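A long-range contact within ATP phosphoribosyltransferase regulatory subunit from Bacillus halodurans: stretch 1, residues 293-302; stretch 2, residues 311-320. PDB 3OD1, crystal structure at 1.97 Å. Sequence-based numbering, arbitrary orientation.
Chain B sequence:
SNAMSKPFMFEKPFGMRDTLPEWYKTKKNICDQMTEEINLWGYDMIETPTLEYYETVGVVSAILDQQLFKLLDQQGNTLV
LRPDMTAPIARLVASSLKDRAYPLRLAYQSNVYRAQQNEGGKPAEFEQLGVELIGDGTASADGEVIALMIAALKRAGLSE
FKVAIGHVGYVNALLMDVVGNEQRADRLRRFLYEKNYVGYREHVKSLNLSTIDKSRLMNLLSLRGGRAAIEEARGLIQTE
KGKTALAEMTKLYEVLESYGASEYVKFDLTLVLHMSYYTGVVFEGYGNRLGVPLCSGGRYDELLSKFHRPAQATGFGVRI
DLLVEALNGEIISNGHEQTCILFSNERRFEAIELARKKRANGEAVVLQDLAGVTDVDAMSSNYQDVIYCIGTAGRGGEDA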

# COMPACT_ATOMS: atom_id res chain seq x y z
N PRO B 293 5.99 -22.36 -4.40
CA PRO B 293 4.75 -21.91 -5.03
C PRO B 293 4.64 -20.38 -5.02
O PRO B 293 4.99 -19.75 -4.01
N LEU B 294 4.17 -19.80 -6.11
CA LEU B 294 3.96 -18.36 -6.20
C LEU B 294 2.61 -17.94 -5.62
O LEU B 294 2.43 -16.79 -5.18
N CYS B 295 1.66 -18.88 -5.64
CA CYS B 295 0.28 -18.58 -5.22
C CYS B 295 -0.44 -19.83 -4.75
O CYS B 295 0.01 -20.96 -4.99
N SER B 296 -1.57 -19.63 -4.09
CA SER B 296 -2.32 -20.74 -3.54
C SER B 296 -3.71 -20.28 -3.15
O SER B 296 -3.96 -19.09 -3.00
N GLY B 297 -4.63 -21.24 -3.01
CA GLY B 297 -5.98 -20.90 -2.59
C GLY B 297 -6.81 -22.13 -2.32
O GLY B 297 -6.29 -23.25 -2.29
N GLY B 298 -8.10 -21.93 -2.14
CA GLY B 298 -9.01 -23.04 -1.94
C GLY B 298 -10.15 -22.69 -1.00
O GLY B 298 -10.23 -21.57 -0.48
N ARG B 299 -11.01 -23.68 -0.78
CA ARG B 299 -12.20 -23.53 0.07
C ARG B 299 -11.89 -23.48 1.55
O ARG B 299 -11.14 -24.30 2.06
N TYR B 300 -12.50 -22.53 2.24
CA TYR B 300 -12.37 -22.43 3.69
C TYR B 300 -13.77 -22.19 4.30
O TYR B 300 -14.06 -21.11 4.81
N ASP B 301 -14.62 -23.21 4.25
CA ASP B 301 -16.06 -23.05 4.46
C ASP B 301 -16.51 -22.84 5.91
O ASP B 301 -17.70 -22.63 6.15
N GLU B 302 -15.59 -22.88 6.86
CA GLU B 302 -15.96 -22.71 8.27
C GLU B 302 -15.49 -21.38 8.89
O GLU B 302 -15.80 -21.06 10.03
N ALA B 311 -20.91 -18.87 5.86
CA ALA B 311 -20.99 -18.97 4.41
C ALA B 311 -19.88 -19.87 3.92
O ALA B 311 -18.86 -20.01 4.58
N GLN B 312 -20.11 -20.50 2.77
CA GLN B 312 -19.04 -21.16 2.05
C GLN B 312 -18.17 -20.06 1.46
O GLN B 312 -18.65 -18.94 1.25
N ALA B 313 -16.89 -20.34 1.25
CA ALA B 313 -15.98 -19.32 0.74
C ALA B 313 -14.77 -19.95 0.10
O ALA B 313 -14.30 -21.02 0.52
N THR B 314 -14.29 -19.32 -0.97
CA THR B 314 -13.02 -19.72 -1.56
C THR B 314 -12.28 -18.49 -2.03
O THR B 314 -12.76 -17.38 -1.86
N GLY B 315 -11.10 -18.68 -2.61
CA GLY B 315 -10.32 -17.57 -3.12
C GLY B 315 -8.88 -17.95 -3.33
O GLY B 315 -8.54 -19.13 -3.29
N PHE B 316 -8.03 -16.97 -3.61
CA PHE B 316 -6.60 -17.23 -3.78
C PHE B 316 -5.78 -16.03 -3.33
O PHE B 316 -6.28 -14.91 -3.22
N GLY B 317 -4.50 -16.30 -3.07
CA GLY B 317 -3.53 -15.26 -2.77
C GLY B 317 -2.29 -15.47 -3.62
O GLY B 317 -1.92 -16.60 -3.91
N VAL B 318 -1.66 -14.37 -4.03
CA VAL B 318 -0.44 -14.39 -4.81
C VAL B 318 0.67 -13.66 -4.06
O VAL B 318 0.46 -12.53 -3.63
N ARG B 319 1.82 -14.30 -3.89
CA ARG B 319 3.01 -13.66 -3.30
C ARG B 319 3.73 -12.84 -4.36
O ARG B 319 4.36 -13.40 -5.25
N ILE B 320 3.62 -11.52 -4.26
CA ILE B 320 4.08 -10.62 -5.31
C ILE B 320 5.59 -10.70 -5.51
O ILE B 320 6.08 -10.72 -6.64

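The contact between residues 293-302 and 311-320 is an antiparallel strand pairing in which G297 lets the backbones close near the centre while side chains do most of their packing at one end, illustrating how a β-ladder can be extended by side-chain chemistry where its regular pairing stops. The strand axes run at 169°, and main-chain hydrogen bonds set the register: R319 N to L294 O (2.9 Å), G317 N to S296 O (2.8 Å), S296 N to G317 O (3.1 Å) and G298 N to G315 O (3.1 Å). At G297 the chains are so close that a CB would clash with G315 O and F316 CA. F316 (chi1 p) shares that face of the sheet, but its ring leads away from the partner strand. On the same face, C295 (p) meets V318 (t), with C295 CB 3.9 Å from V318 CG2.

Y300 adopts the p rotamer, which lays its ring against A313; A313 CB sits over one face, 3.5 Å from Y300 CZ, in a CH-pi contact, while Y300 N donates to A313 O (2.9 Å). D301 (m) then does what a backbone carbonyl would do in a longer ladder: its OD1 accepts from A313 N at 3.0 Å. The same OD1 forms a salt bridge with R299 NH1 (3.5 Å), linking two residues of the first stretch. R299 (m) starts sideways, but its end comes nearer the second stretch, with T314 CG2 over one face of the guanidinium, 3.7 Å from R299 NH2. T314 is t, placing its OG1 3.2 Å from G298 C.

Water finishes the join where direct pairing gives out. One water bridges Y300 O and A311 O, its oxygen 2.8 Å from each; another lies 2.8 Å, oxygen to oxygen, from D301 O, and its oxygen accepts from A311 N (3.0 Å).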

# COMPACT_ATOMS: atom_id res chain seq x y z
CB PRO B 293 3.65 -22.50 -4.14
CG PRO B 293 4.28 -23.53 -3.34
CD PRO B 293 5.73 -23.20 -3.22
CB LEU B 294 3.99 -17.92 -7.66
CG LEU B 294 5.14 -18.42 -8.54
CD1 LEU B 294 4.96 -17.93 -9.97
CD2 LEU B 294 6.50 -17.97 -8.00
CB CYS B 295 -0.49 -17.97 -6.38
SG CYS B 295 -0.48 -18.99 -7.86
CB SER B 296 -1.60 -21.33 -2.33
OG SER B 296 -1.60 -20.41 -1.25
CB ARG B 299 -13.16 -24.68 -0.16
CG ARG B 299 -13.82 -24.66 -1.49
CD ARG B 299 -15.28 -24.39 -1.35
NE ARG B 299 -15.81 -23.88 -2.60
CZ ARG B 299 -16.59 -22.82 -2.71
NH1 ARG B 299 -16.96 -22.16 -1.61
NH2 ARG B 299 -17.02 -22.43 -3.90
CB TYR B 300 -11.36 -21.32 4.04
CG TYR B 300 -11.66 -19.96 3.41
CD1 TYR B 300 -12.32 -18.98 4.14
CD2 TYR B 300 -11.27 -19.66 2.10
CE1 TYR B 300 -12.60 -17.74 3.60
CE2 TYR B 300 -11.56 -18.40 1.54
CZ TYR B 300 -12.23 -17.45 2.31
OH TYR B 300 -12.55 -16.20 1.82
CB ASP B 301 -16.84 -24.25 3.89
CG ASP B 301 -16.93 -24.24 2.37
OD1 ASP B 301 -16.51 -23.24 1.73
OD2 ASP B 301 -17.42 -25.24 1.81
CB GLU B 302 -15.45 -23.89 9.11
CG GLU B 302 -16.04 -25.23 8.68
CD GLU B 302 -17.57 -25.19 8.65
OE1 GLU B 302 -18.17 -24.50 9.51
OE2 GLU B 302 -18.17 -25.85 7.77
CB ALA B 311 -20.88 -17.61 3.77
CB GLN B 312 -19.62 -22.07 0.94
CG GLN B 312 -20.72 -22.99 1.44
CD GLN B 312 -21.34 -23.82 0.32
OE1 GLN B 312 -20.74 -24.81 -0.13
NE2 GLN B 312 -22.53 -23.43 -0.13
CB ALA B 313 -15.56 -18.35 1.85
CB THR B 314 -13.20 -20.77 -2.68
OG1 THR B 314 -11.91 -21.17 -3.15
CG2 THR B 314 -14.02 -20.21 -3.84
CB PHE B 316 -6.26 -17.60 -5.23
CG PHE B 316 -6.40 -16.45 -6.22
CD1 PHE B 316 -5.39 -15.50 -6.36
CD2 PHE B 316 -7.52 -16.34 -7.03
CE1 PHE B 316 -5.51 -14.46 -7.26
CE2 PHE B 316 -7.64 -15.30 -7.95
CZ PHE B 316 -6.64 -14.37 -8.08
CB VAL B 318 -0.63 -13.70 -6.16
CG1 VAL B 318 0.68 -13.73 -6.98
CG2 VAL B 318 -1.78 -14.36 -6.94
CB ARG B 319 3.98 -14.72 -2.76
CG ARG B 319 3.66 -15.22 -1.37
CD ARG B 319 4.02 -14.18 -0.34
NE ARG B 319 5.42 -13.74 -0.42
CZ ARG B 319 6.42 -14.25 0.31
NH1 ARG B 319 7.65 -13.77 0.16
NH2 ARG B 319 6.20 -15.22 1.18
CB ILE B 320 3.67 -9.16 -5.02
CG1 ILE B 320 2.14 -9.04 -4.95
CG2 ILE B 320 4.23 -8.22 -6.08
CD1 ILE B 320 1.47 -9.38 -6.23
O HOH W 1 -16.30 -19.60 5.54
O HOH W 2 -18.93 -20.45 7.48